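Long-range contacts in putative ABC transporter subunit, substrate-binding component (Rhodopseudomonas palustris, PDB 4EVS), which binds 4-hydroxybenzoate and probably serves as the solute-binding component of an ABC transporter that takes up lignin-derived aromatic acids: residues A[9-14]-A[74-79]; A[22-27]-A[280-285]; A[99-104]-A[114-119]; A[288-293]-A[322-327]; A[337-342]-A[359-364]. All blocks are in the same frame, centred on the assembly; numbering follows the deposited sequence. Where two conformers were deposited one is given.

Interaction 1 (A[9-14]-A[74-79]); sequences GVIGTM and QYIAGL
Gly9 lies opposite Ile76 in parallel pairing and bonds to the residues flanking it: its N donates to Tyr75 O (2.9 Å) and its O accepts from Ala77 N (2.8 Å). Two residues on, Ile11 N bonds to Ala77 O at 2.9 Å. The last bond, Leu79 N to Ile11 O at 2.8 Å, is almost straight (178° at the hydrogen) and secures the chain just where it leaves the strand.

Between these bonds the alpha hydrogens of Ile76, Val10 and Gly78 rest against the same carbonyl oxygens, as when Gly78 CA comes within 3.3 Å of Ile11 O. Side chains add little. The CG2 branch of Ile11, anti to the backbone N, meets CD1 of Leu79 at 3.9 Å, the two side chains slanting across one another. Beyond CG1 of Ile11, its CD1 reaches CG2 of Ile76 at 4.3 Å.

Glycine is structurally demanded at Gly78: with phi 122° and psi -129°, a beta carbon would run into Ile11 O and into the carbonyl before it. The strand ends there, and the chain goes on through Leu79 to Tyr80 and Phe81 of the ligand pocket.

This is the core of the first alpha/beta lobe of a periplasmic binding protein. Strand 5-12 also bonds on its other edge to strand 43-51, through Val10 and Gly12, while Val10 packs on Ile29 of helix 19-36. Strand 75-78 lies next to strand 99-101, and the Tyr75 ring rests on helix 283-302.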
# COMPACT_ATOMS: atom_id res chain seq x y z
N GLY A 9 2.02 -9.41 -16.76
CA GLY A 9 0.61 -9.52 -16.37
C GLY A 9 0.34 -8.78 -15.10
O GLY A 9 0.89 -9.14 -14.05
N VAL A 10 -0.51 -7.78 -15.18
CA VAL A 10 -0.82 -6.95 -14.03
C VAL A 10 -2.21 -7.36 -13.51
O VAL A 10 -3.20 -7.30 -14.25
CB VAL A 10 -0.81 -5.44 -14.36
CG1 VAL A 10 -1.16 -4.61 -13.06
CG2 VAL A 10 0.54 -5.06 -14.99
N ILE A 11 -2.28 -7.80 -12.27
CA ILE A 11 -3.55 -8.13 -11.61
C ILE A 11 -3.86 -7.02 -10.64
O ILE A 11 -3.05 -6.75 -9.69
CB ILE A 11 -3.50 -9.52 -10.87
CG1 ILE A 11 -3.26 -10.65 -11.88
CG2 ILE A 11 -4.79 -9.77 -10.07
CD1 ILE A 11 -2.80 -11.98 -11.25
N GLY A 12 -5.00 -6.38 -10.80
CA GLY A 12 -5.39 -5.37 -9.85
C GLY A 12 -6.89 -5.11 -9.91
O GLY A 12 -7.58 -5.63 -10.79
N THR A 13 -7.38 -4.28 -9.00
CA THR A 13 -8.80 -4.00 -8.94
C THR A 13 -9.14 -2.93 -9.94
O THR A 13 -9.11 -1.72 -9.65
CB THR A 13 -9.17 -3.62 -7.50
OG1 THR A 13 -8.32 -2.55 -7.02
CG2 THR A 13 -9.06 -4.83 -6.54
N MSE A 14 -9.49 -3.38 -11.17
CA MSE A 14 -9.65 -2.46 -12.31
C MSE A 14 -11.07 -1.86 -12.44
O MSE A 14 -11.23 -0.77 -13.03
CB MSE A 14 -9.24 -3.14 -13.64
CG MSE A 14 -7.95 -3.93 -13.62
SE MSE A 14 -6.42 -2.86 -13.07
CE MSE A 14 -6.45 -1.58 -14.50
N GLN A 74 6.29 -13.24 -18.63
CA GLN A 74 7.53 -13.43 -17.91
C GLN A 74 7.49 -12.86 -16.50
O GLN A 74 8.28 -13.29 -15.68
CB GLN A 74 8.73 -12.81 -18.66
CG GLN A 74 9.28 -13.62 -19.79
CD GLN A 74 10.66 -13.15 -20.21
OE1 GLN A 74 11.39 -12.56 -19.44
NE2 GLN A 74 11.05 -13.48 -21.40
N TYR A 75 6.57 -11.93 -16.22
CA TYR A 75 6.45 -11.27 -14.93
C TYR A 75 4.98 -11.06 -14.64
O TYR A 75 4.19 -10.84 -15.56
CB TYR A 75 7.18 -9.90 -14.91
CG TYR A 75 8.65 -10.03 -15.26
CD1 TYR A 75 9.09 -9.98 -16.58
CD2 TYR A 75 9.60 -10.25 -14.26
CE1 TYR A 75 10.42 -10.17 -16.89
CE2 TYR A 75 10.96 -10.42 -14.58
CZ TYR A 75 11.34 -10.40 -15.89
OH TYR A 75 12.68 -10.64 -16.15
N ILE A 76 4.65 -11.15 -13.35
CA ILE A 76 3.35 -10.75 -12.83
C ILE A 76 3.57 -9.57 -11.89
O ILE A 76 4.57 -9.53 -11.15
CB ILE A 76 2.68 -11.90 -12.04
CG1 ILE A 76 2.24 -12.96 -13.04
CG2 ILE A 76 1.45 -11.46 -11.22
CD1 ILE A 76 1.84 -14.30 -12.47
N ALA A 77 2.63 -8.65 -11.86
CA ALA A 77 2.72 -7.52 -10.94
C ALA A 77 1.33 -7.17 -10.46
O ALA A 77 0.33 -7.47 -11.09
CB ALA A 77 3.36 -6.31 -11.62
N GLY A 78 1.28 -6.52 -9.31
CA GLY A 78 0.04 -5.98 -8.81
C GLY A 78 -0.30 -6.54 -7.46
O GLY A 78 0.52 -6.55 -6.53
N LEU A 79 -1.55 -7.02 -7.39
CA LEU A 79 -2.16 -7.66 -6.22
C LEU A 79 -2.48 -6.66 -5.12
O LEU A 79 -1.65 -6.35 -4.25
CB LEU A 79 -1.32 -8.82 -5.71
CG LEU A 79 -1.18 -10.03 -6.63
CD1 LEU A 79 -2.57 -10.68 -6.95
CD2 LEU A 79 -0.39 -9.81 -7.96

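Interaction 2 (A[22-27]-A[280-285]); sequences GQNFKM and DVTMTS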
# COMPACT_ATOMS: atom_id res chain seq x y z
N GLY A 22 -6.72 -0.15 -8.79
CA GLY A 22 -6.11 -0.84 -9.91
C GLY A 22 -5.92 0.07 -11.05
O GLY A 22 -4.94 -0.07 -11.75
N GLN A 23 -6.82 1.01 -11.24
CA GLN A 23 -6.60 2.01 -12.25
C GLN A 23 -5.34 2.80 -11.97
O GLN A 23 -4.59 3.16 -12.88
CB GLN A 23 -7.77 2.94 -12.41
CG GLN A 23 -8.99 2.30 -13.05
CD GLN A 23 -8.76 1.76 -14.45
OE1 GLN A 23 -7.99 2.33 -15.25
NE2 GLN A 23 -9.42 0.63 -14.74
N ASN A 24 -5.03 2.99 -10.69
CA ASN A 24 -3.78 3.67 -10.34
C ASN A 24 -2.54 2.83 -10.71
O ASN A 24 -1.48 3.39 -10.95
CB ASN A 24 -3.76 4.05 -8.87
CG ASN A 24 -4.12 5.52 -8.61
OD1 ASN A 24 -3.24 6.34 -8.50
ND2 ASN A 24 -5.43 5.84 -8.55
N PHE A 25 -2.64 1.50 -10.69
CA PHE A 25 -1.52 0.69 -11.16
C PHE A 25 -1.23 1.07 -12.59
O PHE A 25 -0.08 1.29 -12.97
CB PHE A 25 -1.83 -0.81 -11.11
CG PHE A 25 -1.88 -1.46 -9.74
CD1 PHE A 25 -1.32 -0.91 -8.59
CD2 PHE A 25 -2.49 -2.71 -9.62
CE1 PHE A 25 -1.36 -1.61 -7.40
CE2 PHE A 25 -2.52 -3.41 -8.43
CZ PHE A 25 -1.99 -2.85 -7.32
N LYS A 26 -2.27 1.10 -13.41
CA LYS A 26 -2.13 1.47 -14.80
C LYS A 26 -1.58 2.90 -14.94
O LYS A 26 -0.73 3.16 -15.77
CB LYS A 26 -3.46 1.31 -15.54
CG LYS A 26 -3.37 1.60 -17.02
CD LYS A 26 -4.70 1.41 -17.71
CE LYS A 26 -5.04 -0.01 -17.91
NZ LYS A 26 -6.23 -0.19 -18.87
N MSE A 27 -2.08 3.81 -14.13
CA MSE A 27 -1.63 5.23 -14.17
C MSE A 27 -0.13 5.31 -13.93
O MSE A 27 0.58 6.06 -14.60
CB MSE A 27 -2.40 6.09 -13.16
CG MSE A 27 -3.86 6.33 -13.50
SE MSE A 27 -4.93 6.97 -12.10
CE MSE A 27 -3.73 7.96 -11.04
N ASP A 280 -7.13 11.91 -8.83
CA ASP A 280 -7.41 10.49 -8.74
C ASP A 280 -6.17 9.71 -8.30
O ASP A 280 -6.24 8.49 -8.16
CB ASP A 280 -7.82 9.94 -10.09
CG ASP A 280 -9.19 10.40 -10.54
OD1 ASP A 280 -10.04 10.80 -9.71
OD2 ASP A 280 -9.43 10.34 -11.76
N VAL A 281 -5.05 10.39 -8.12
CA VAL A 281 -3.77 9.72 -7.78
C VAL A 281 -3.71 9.26 -6.34
O VAL A 281 -4.07 10.02 -5.39
CB VAL A 281 -2.57 10.63 -8.10
CG1 VAL A 281 -1.24 9.99 -7.62
CG2 VAL A 281 -2.55 10.97 -9.61
N THR A 282 -3.17 8.08 -6.13
CA THR A 282 -2.82 7.73 -4.76
C THR A 282 -1.74 6.63 -4.73
O THR A 282 -1.04 6.38 -5.72
CB THR A 282 -4.09 7.37 -3.97
OG1 THR A 282 -3.81 7.29 -2.56
CG2 THR A 282 -4.73 6.08 -4.49
N MSE A 283 -1.57 6.02 -3.58
CA MSE A 283 -0.34 5.29 -3.30
C MSE A 283 -0.02 4.15 -4.25
O MSE A 283 1.16 3.86 -4.50
CB MSE A 283 -0.30 4.79 -1.85
CG MSE A 283 -1.09 3.53 -1.58
SE MSE A 283 -3.05 3.68 -1.88
CE MSE A 283 -3.55 1.97 -1.07
N THR A 284 -1.05 3.51 -4.82
CA THR A 284 -0.74 2.36 -5.68
C THR A 284 -0.06 2.79 -6.98
O THR A 284 0.63 1.98 -7.62
CB THR A 284 -1.98 1.50 -5.95
OG1 THR A 284 -3.00 2.32 -6.49
CG2 THR A 284 -2.50 0.80 -4.71
N SER A 285 -0.22 4.06 -7.39
CA SER A 285 0.46 4.53 -8.57
C SER A 285 1.97 4.62 -8.37
O SER A 285 2.74 4.24 -9.28
CB SER A 285 -0.07 5.89 -9.01
OG SER A 285 0.27 6.95 -8.16
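Asn24 reaches from helix 19-36 into the turn ahead of helix 283-302 and uses both ends of its amide. ND2 bonds to Asp280 O at 2.8 Å, practically straight (179° at the hydrogen) and with the acceptor in the amide plane; it has a second partner in Leu20 O of its own helix. OD1 receives the N-H of Thr282 at 2.9 Å, the donor standing well above the carbonyl plane. Packing is tight here, for Asn24 CB lies 3.0 Å from Thr284 OG1, whose own hydrogen bond is with Phe21 O, and Ser285 CB comes within 3.2 Å of Asn24 OD1.

At the start of helix 283-302, Thr282 O accepts from both the backbone N and the OG of Ser285, which fixes the turn. In this periplasmic binding protein, one amide thus joins the first helix of the chain to a turn whose next residue, Met283, touches the bound 4-hydroxybenzoate. Phe25 leans in alongside, its CE1 3.5 Å from Thr284 CB, and the Thr284 carbonyl oxygen sits at the ring edge.

Toward the partly exposed side the fit is sparser. Selenomethionine Met27, bent at its last torsion (chi3 30°), brings CE to within 3.5 Å of Val281 CG2, with Leu271 of helix 262-273 beside both. Asp280's carboxylate has a long, weak ion pair with Lys277.

Interaction 3 (A[99-104]-A[114-119]); sequences MVVLNA and PYIVRT. With PHB (p-hydroxybenzoic acid), chain I.
Ala104 O is held by Arg118, whose NH1 bonds to it at 2.8 Å, with the oxygen at the guanidinium edge and near its plane. The arginine leaves the strand with CG anti to the backbone N (chi1 174°), which lays CD beside Val101 CG1 at 3.9 Å; the bend at chi3 then turns the guanidinium to Ala104. NH1 has a second acceptor in Thr106 O, and NE bonds to His335, so the buried head is gripped from several directions.

Behind this lies regular parallel pairing. Met99 N binds Tyr115 O, Val117 N binds Met99 O, and Val101 N binds Val117 O at 2.9 Å; Thr119 N then closes on Val101 O. On the face of Arg118, the CE of selenomethionine Met99 meets Ile116 CD1 at 3.6 Å. On the other, Val100 CG2 lies beside Val117 CG1 at 3.9 Å.

Where strand 99-101 ends, Asn103 and Ala104 line the pocket. Asn103 ND2, bonded to Tyr80 O, lies 3.5 Å from ring carbon C2 of 4-hydroxybenzoate, and Ala104 CA is 3.5 Å from its carboxylate O2'. Arg118, bonded to Ala104 O, probably helps to position this part of the pocket from the second shell.

Strand 116-118 borders the first lobe's sheet and strand 99-101 continues it to strand 75-78. Helices 82-88 and 92-95 cover the Met99 face, and helix 283-302 packs against Val100 and Thr119.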
# COMPACT_ATOMS: atom_id res chain seq x y z
N MSE A 99 6.95 -12.19 -9.25
CA MSE A 99 5.84 -11.31 -8.90
C MSE A 99 6.36 -10.04 -8.23
O MSE A 99 7.06 -10.12 -7.21
CB MSE A 99 4.84 -12.02 -7.98
CG MSE A 99 3.68 -11.13 -7.54
SE MSE A 99 2.23 -12.03 -6.61
CE MSE A 99 3.15 -12.59 -5.04
N VAL A 100 6.02 -8.89 -8.78
CA VAL A 100 6.32 -7.62 -8.16
C VAL A 100 5.03 -7.14 -7.50
O VAL A 100 4.07 -6.77 -8.20
CB VAL A 100 6.83 -6.58 -9.17
CG1 VAL A 100 7.24 -5.31 -8.50
CG2 VAL A 100 7.99 -7.14 -9.94
N VAL A 101 4.97 -7.17 -6.18
CA VAL A 101 3.78 -6.82 -5.41
C VAL A 101 3.68 -5.30 -5.28
O VAL A 101 4.61 -4.65 -4.79
CB VAL A 101 3.77 -7.51 -4.04
CG1 VAL A 101 2.65 -6.97 -3.19
CG2 VAL A 101 3.69 -9.04 -4.18
N LEU A 102 2.57 -4.75 -5.75
CA LEU A 102 2.36 -3.30 -5.80
C LEU A 102 1.39 -2.77 -4.76
O LEU A 102 1.09 -1.57 -4.74
CB LEU A 102 1.90 -2.88 -7.20
CG LEU A 102 2.69 -3.40 -8.43
CD1 LEU A 102 2.07 -2.95 -9.77
CD2 LEU A 102 4.18 -3.09 -8.33
N ASN A 103 0.87 -3.65 -3.92
CA ASN A 103 0.11 -3.18 -2.76
C ASN A 103 0.14 -4.15 -1.58
O ASN A 103 0.64 -3.81 -0.51
CB ASN A 103 -1.31 -2.81 -3.09
CG ASN A 103 -1.96 -2.07 -1.92
OD1 ASN A 103 -1.65 -0.89 -1.70
ND2 ASN A 103 -2.81 -2.75 -1.16
N ALA A 104 -0.42 -5.35 -1.76
CA ALA A 104 -0.65 -6.33 -0.69
C ALA A 104 0.48 -6.25 0.35
O ALA A 104 1.63 -6.48 0.04
CB ALA A 104 -0.73 -7.73 -1.26
N PRO A 114 10.80 -17.28 -3.41
CA PRO A 114 12.02 -16.50 -3.64
C PRO A 114 11.84 -15.46 -4.73
O PRO A 114 12.66 -14.55 -4.81
CB PRO A 114 13.04 -17.55 -4.14
CG PRO A 114 12.19 -18.62 -4.76
CD PRO A 114 11.01 -18.69 -3.82
N TYR A 115 10.81 -15.59 -5.55
CA TYR A 115 10.65 -14.75 -6.74
C TYR A 115 9.66 -13.62 -6.53
O TYR A 115 8.99 -13.22 -7.46
CB TYR A 115 10.29 -15.56 -8.00
CG TYR A 115 11.27 -16.64 -8.39
CD1 TYR A 115 12.61 -16.60 -7.98
CD2 TYR A 115 10.87 -17.69 -9.18
CE1 TYR A 115 13.52 -17.56 -8.35
CE2 TYR A 115 11.77 -18.66 -9.58
CZ TYR A 115 13.10 -18.61 -9.14
OH TYR A 115 13.99 -19.59 -9.53
N ILE A 116 9.57 -13.11 -5.32
CA ILE A 116 8.73 -11.95 -5.01
C ILE A 116 9.60 -10.77 -4.61
O ILE A 116 10.53 -10.92 -3.81
CB ILE A 116 7.73 -12.23 -3.87
CG1 ILE A 116 6.76 -13.36 -4.23
CG2 ILE A 116 7.00 -10.92 -3.44
CD1 ILE A 116 5.92 -13.88 -3.07
N VAL A 117 9.27 -9.59 -5.13
CA VAL A 117 9.82 -8.33 -4.62
C VAL A 117 8.61 -7.39 -4.44
O VAL A 117 7.67 -7.43 -5.23
CB VAL A 117 10.92 -7.73 -5.52
CG1 VAL A 117 10.41 -7.45 -6.95
CG2 VAL A 117 11.54 -6.53 -4.87
N ARG A 118 8.60 -6.59 -3.36
CA ARG A 118 7.49 -5.72 -3.05
C ARG A 118 7.91 -4.25 -3.03
O ARG A 118 8.86 -3.89 -2.32
CB ARG A 118 6.89 -6.12 -1.72
CG ARG A 118 5.81 -5.18 -1.22
CD ARG A 118 4.86 -5.84 -0.22
NE ARG A 118 5.57 -6.51 0.86
CZ ARG A 118 4.98 -7.37 1.69
NH1 ARG A 118 3.69 -7.67 1.59
NH2 ARG A 118 5.70 -7.98 2.60
N THR A 119 7.23 -3.44 -3.85
CA THR A 119 7.49 -2.00 -3.95
C THR A 119 6.42 -1.12 -3.26
O THR A 119 6.41 0.10 -3.43
CB THR A 119 7.67 -1.57 -5.40
OG1 THR A 119 6.48 -1.90 -6.12
CG2 THR A 119 8.91 -2.28 -6.02
C1' PHB I . -3.98 -5.82 1.74
O1' PHB I . -4.95 -6.61 1.56
O2' PHB I . -2.80 -6.23 2.01
C1 PHB I . -4.25 -4.36 1.70
C2 PHB I . -5.30 -3.85 0.98
C3 PHB I . -5.56 -2.49 1.00
C4 PHB I . -4.73 -1.60 1.67
C5 PHB I . -3.63 -2.11 2.35
C6 PHB I . -3.41 -3.48 2.37
O4 PHB I . -5.01 -0.27 1.65

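Interaction 4 (A[288-293]-A[322-327]); sequences AYDGAR and SPRGPV. With SO4 (sulfate ion), chain D.
Asp290 and Ser322 are brought together by their first torsions: CG of Asp290 lies anti to its carbonyl carbon (chi1 -73°), and OG of Ser322 lies anti to its backbone N (chi1 168°). The hydroxyl thereby donates to the syn lone pair of Asp290 OD2 at a short 2.5 Å. Arg324, bent at chi3, curls back so that NH2 reaches the anti side of the same oxygen at 2.8 Å, a salt bridge with the carboxylate and guanidinium planes 40° apart.

Ser322 OG is itself an acceptor, from Arg324 N in an ST turn and from Arg324 NE at 3.1 Å. The type I turn from Ser322 to Gly325 is thus tied into a compact network against helix 283-302. Nearby, Pro323 CG rests obliquely on the Tyr289 ring, 4.0 Å from CD2, and Tyr289 OH bonds to a sulfate ion, probably from the crystallisation liquor, at 2.7 Å.

Arg324 spreads its remaining hydrogens widely: NH1 binds Gln338 OE1 and NH2 also binds Thr119 O. Asp290 OD1 is satisfied by Trp320 NE1. With both carboxylate oxygens occupied and a guanidinium alongside, this buried aspartate is probably ionised, its charge balanced by Arg324, while the serine hydroxyl relays the bonding between acid and turn.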
# COMPACT_ATOMS: atom_id res chain seq x y z
N ALA A 288 3.46 1.15 -8.43
CA ALA A 288 3.51 0.67 -9.82
C ALA A 288 4.65 1.29 -10.60
O ALA A 288 5.32 0.60 -11.39
CB ALA A 288 2.16 0.90 -10.52
N TYR A 289 4.87 2.59 -10.40
CA TYR A 289 5.97 3.26 -11.06
C TYR A 289 7.30 2.63 -10.68
O TYR A 289 8.13 2.29 -11.57
CB TYR A 289 5.93 4.75 -10.72
CG TYR A 289 6.90 5.65 -11.42
CD1 TYR A 289 6.59 6.19 -12.64
CD2 TYR A 289 8.11 5.98 -10.87
CE1 TYR A 289 7.43 7.06 -13.28
CE2 TYR A 289 8.99 6.86 -11.51
CZ TYR A 289 8.65 7.37 -12.74
OH TYR A 289 9.48 8.22 -13.43
N ASP A 290 7.54 2.45 -9.39
CA ASP A 290 8.76 1.82 -8.93
C ASP A 290 8.80 0.33 -9.27
O ASP A 290 9.86 -0.21 -9.52
CB ASP A 290 8.91 2.01 -7.42
CG ASP A 290 9.29 3.45 -7.04
OD1 ASP A 290 10.22 3.99 -7.67
OD2 ASP A 290 8.65 4.02 -6.12
N GLY A 291 7.64 -0.32 -9.33
CA GLY A 291 7.58 -1.70 -9.80
C GLY A 291 8.03 -1.83 -11.23
O GLY A 291 8.74 -2.77 -11.54
N ALA A 292 7.58 -0.94 -12.11
CA ALA A 292 8.00 -0.94 -13.50
C ALA A 292 9.52 -0.74 -13.59
O ALA A 292 10.20 -1.37 -14.42
CB ALA A 292 7.24 0.15 -14.29
N ARG A 293 10.07 0.14 -12.76
CA ARG A 293 11.52 0.32 -12.73
C ARG A 293 12.22 -1.02 -12.47
O ARG A 293 13.20 -1.37 -13.12
CB ARG A 293 11.93 1.30 -11.62
CG ARG A 293 13.40 1.56 -11.53
CD ARG A 293 13.83 2.43 -10.35
NE ARG A 293 13.42 3.84 -10.55
CZ ARG A 293 14.11 4.74 -11.25
NH1 ARG A 293 15.28 4.45 -11.87
NH2 ARG A 293 13.61 5.95 -11.36
N SER A 322 12.85 7.21 -5.24
CA SER A 322 11.47 7.11 -5.67
C SER A 322 10.79 8.46 -5.56
O SER A 322 11.22 9.31 -4.81
CB SER A 322 10.77 6.11 -4.75
OG SER A 322 9.35 6.10 -4.88
N PRO A 323 9.70 8.66 -6.32
CA PRO A 323 8.85 9.85 -6.03
C PRO A 323 8.53 10.00 -4.53
O PRO A 323 8.28 11.11 -4.04
CB PRO A 323 7.59 9.64 -6.91
CG PRO A 323 8.16 8.83 -8.08
CD PRO A 323 9.14 7.86 -7.43
N ARG A 324 8.47 8.88 -3.81
CA ARG A 324 8.07 8.92 -2.40
C ARG A 324 9.19 9.35 -1.44
O ARG A 324 8.92 9.68 -0.31
CB ARG A 324 7.57 7.55 -1.96
CG ARG A 324 8.66 6.53 -1.66
CD ARG A 324 8.11 5.11 -1.45
NE ARG A 324 7.84 4.49 -2.75
CZ ARG A 324 7.30 3.29 -2.89
NH1 ARG A 324 6.90 2.59 -1.82
NH2 ARG A 324 7.10 2.80 -4.13
N GLY A 325 10.43 9.28 -1.92
CA GLY A 325 11.60 9.44 -1.06
C GLY A 325 12.70 8.45 -1.44
O GLY A 325 12.52 7.64 -2.35
N PRO A 326 13.82 8.46 -0.71
CA PRO A 326 14.89 7.47 -0.93
C PRO A 326 14.37 6.07 -0.51
O PRO A 326 13.68 5.93 0.48
CB PRO A 326 16.01 7.95 -0.02
CG PRO A 326 15.30 8.74 1.06
CD PRO A 326 14.08 9.33 0.45
N VAL A 327 14.67 5.07 -1.31
CA VAL A 327 14.25 3.71 -1.08
C VAL A 327 15.36 2.74 -1.40
O VAL A 327 16.34 3.04 -2.11
CB VAL A 327 12.98 3.38 -1.88
CG1 VAL A 327 11.83 4.28 -1.42
CG2 VAL A 327 13.23 3.46 -3.40
S SO4 D . 13.24 8.80 -12.88
O1 SO4 D . 12.11 7.89 -13.18
O2 SO4 D . 14.31 8.13 -12.18
O3 SO4 D . 13.77 9.22 -14.18
O4 SO4 D . 12.90 9.97 -12.07

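Interaction 5 (A[337-342]-A[359-364]); sequences TQSVYL and TFKDQP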
# COMPACT_ATOMS: atom_id res chain seq x y z
N THR A 337 12.56 -0.87 1.70
CA THR A 337 12.89 -0.02 2.85
C THR A 337 12.68 1.43 2.42
O THR A 337 13.01 1.80 1.31
CB THR A 337 14.34 -0.23 3.26
OG1 THR A 337 14.49 -1.53 3.84
CG2 THR A 337 14.78 0.89 4.25
N GLN A 338 12.05 2.23 3.26
CA GLN A 338 11.61 3.55 2.88
C GLN A 338 11.32 4.38 4.11
O GLN A 338 11.14 3.84 5.22
CB GLN A 338 10.36 3.43 2.01
CG GLN A 338 9.16 2.78 2.71
CD GLN A 338 8.08 2.39 1.69
OE1 GLN A 338 8.00 3.01 0.60
NE2 GLN A 338 7.22 1.40 2.04
N SER A 339 11.25 5.69 3.93
CA SER A 339 10.73 6.53 4.99
C SER A 339 9.24 6.26 5.21
O SER A 339 8.50 5.94 4.29
CB SER A 339 10.89 8.01 4.68
OG SER A 339 12.26 8.36 4.55
N VAL A 340 8.82 6.44 6.45
CA VAL A 340 7.41 6.48 6.83
C VAL A 340 7.20 7.87 7.41
O VAL A 340 7.96 8.31 8.28
CB VAL A 340 7.04 5.37 7.87
CG1 VAL A 340 5.61 5.61 8.46
CG2 VAL A 340 7.24 3.94 7.23
N TYR A 341 6.22 8.56 6.89
CA TYR A 341 5.93 9.93 7.26
C TYR A 341 4.73 9.97 8.16
O TYR A 341 3.77 9.23 7.97
CB TYR A 341 5.64 10.79 6.03
CG TYR A 341 6.76 10.76 4.97
CD1 TYR A 341 7.80 11.70 4.99
CD2 TYR A 341 6.78 9.80 3.97
CE1 TYR A 341 8.81 11.68 4.01
CE2 TYR A 341 7.78 9.79 2.99
CZ TYR A 341 8.80 10.71 3.02
OH TYR A 341 9.81 10.73 2.07
N LEU A 342 4.75 10.87 9.13
CA LEU A 342 3.53 11.25 9.80
C LEU A 342 2.90 12.38 8.99
O LEU A 342 3.58 13.33 8.57
CB LEU A 342 3.80 11.83 11.16
CG LEU A 342 2.62 12.33 12.01
CD1 LEU A 342 1.62 11.21 12.34
CD2 LEU A 342 3.10 13.01 13.28
N THR A 359 9.22 12.79 9.48
CA THR A 359 9.81 11.71 8.70
C THR A 359 10.46 10.73 9.66
O THR A 359 11.20 11.11 10.55
CB THR A 359 10.86 12.26 7.74
OG1 THR A 359 10.25 13.21 6.85
CG2 THR A 359 11.48 11.14 6.88
N PHE A 360 10.23 9.44 9.42
CA PHE A 360 10.94 8.34 10.12
C PHE A 360 11.73 7.56 9.03
O PHE A 360 11.13 6.85 8.20
CB PHE A 360 9.96 7.44 10.83
CG PHE A 360 9.16 8.12 11.88
CD1 PHE A 360 9.64 8.20 13.17
CD2 PHE A 360 7.93 8.69 11.59
CE1 PHE A 360 8.89 8.83 14.14
CE2 PHE A 360 7.21 9.34 12.58
CZ PHE A 360 7.69 9.39 13.84
N LYS A 361 13.04 7.78 8.97
CA LYS A 361 13.85 7.28 7.86
C LYS A 361 14.07 5.78 7.93
O LYS A 361 14.13 5.22 9.02
CB LYS A 361 15.20 7.97 7.84
CG LYS A 361 15.13 9.47 7.67
CD LYS A 361 15.17 9.84 6.22
CE LYS A 361 16.56 9.65 5.64
NZ LYS A 361 16.50 8.92 4.35
N ASP A 362 14.27 5.17 6.77
CA ASP A 362 14.88 3.85 6.64
C ASP A 362 14.14 2.78 7.44
O ASP A 362 14.74 1.99 8.16
CB ASP A 362 16.36 3.93 7.08
CG ASP A 362 17.17 4.87 6.20
OD1 ASP A 362 17.01 4.80 4.95
OD2 ASP A 362 17.96 5.67 6.75
N GLN A 363 12.82 2.80 7.38
CA GLN A 363 12.03 1.78 8.03
C GLN A 363 12.03 0.51 7.18
O GLN A 363 11.66 0.55 6.01
CB GLN A 363 10.60 2.26 8.16
CG GLN A 363 10.45 3.56 8.99
CD GLN A 363 10.93 3.44 10.41
OE1 GLN A 363 10.28 2.78 11.22
NE2 GLN A 363 12.08 4.03 10.73
N PRO A 364 12.41 -0.62 7.75
CA PRO A 364 12.34 -1.92 7.09
C PRO A 364 10.98 -2.54 7.34
O PRO A 364 10.10 -1.91 7.96
CB PRO A 364 13.45 -2.69 7.79
CG PRO A 364 13.29 -2.23 9.20
CD PRO A 364 12.96 -0.76 9.09
O HOH W 1 14.51 6.81 4.39
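Strands 335-348 and 351-363 form an antiparallel beta hairpin, and across 337-342 and 359-364 it contains a beta bulge. Val340 and Phe360 are a hydrogen-bonded pair, with Val340 N to Phe360 O at 2.9 Å and Phe360 N to Val340 O at 2.8 Å. Past Ser339 the register slips by one, so Gln338 pairs with Gln363 and Gln338 O accepts from Gln363 N at 2.9 Å, the donor well above the carbonyl plane. The slip is absorbed at Asp362, where phi is positive (57°) and the chain turns a corner.

Side chains follow the two faces. Val340 CG2 meets Gln363 CG at 3.7 Å, the chains crossing at about a right angle; Gln363 bends back to give NE2 to Lys361 O, while its OE1 binds Trp366. The Phe360 ring presents its edge to Val340 O. Helix 123-136 packs over this face, touching Val340, Leu342 and Phe360. On the other face Thr359 OG1 sits 3.4 Å from Tyr341 CD1, side by side with the ring, whose OH bonds to Arg324 O.

At the bulge Gln338 O bonds to Gln363 N and not to Asp362 N; a water accepts from Asp362 N and from Lys361 NZ, each at 2.9 Å, and is hydrogen-bonded to Ser339 OG at 2.7 Å.

Interactions 1 and 3 share one sheet of the first lobe, their centres 10 Å apart, because strands 75-78 and 99-101 are neighbours in it. Interactions 2 and 4 both use helix 283-302, which packs beside that sheet although it comes late in the chain; 280-285 returns to helix 19-36 after about 250 residues, with part of the second sheet still to come. Interaction 4 touches interaction 5, about 14 Å away between centres, through Arg324 and the adjacent strands 325-330 and 335-348. Interactions 1 and 5 lie farthest apart, about 26 Å between centres, on opposite sides of the chain's centre. The 4-hydroxybenzoate pocket draws residues from interactions 2 and 3, so late helix and early strands help line it.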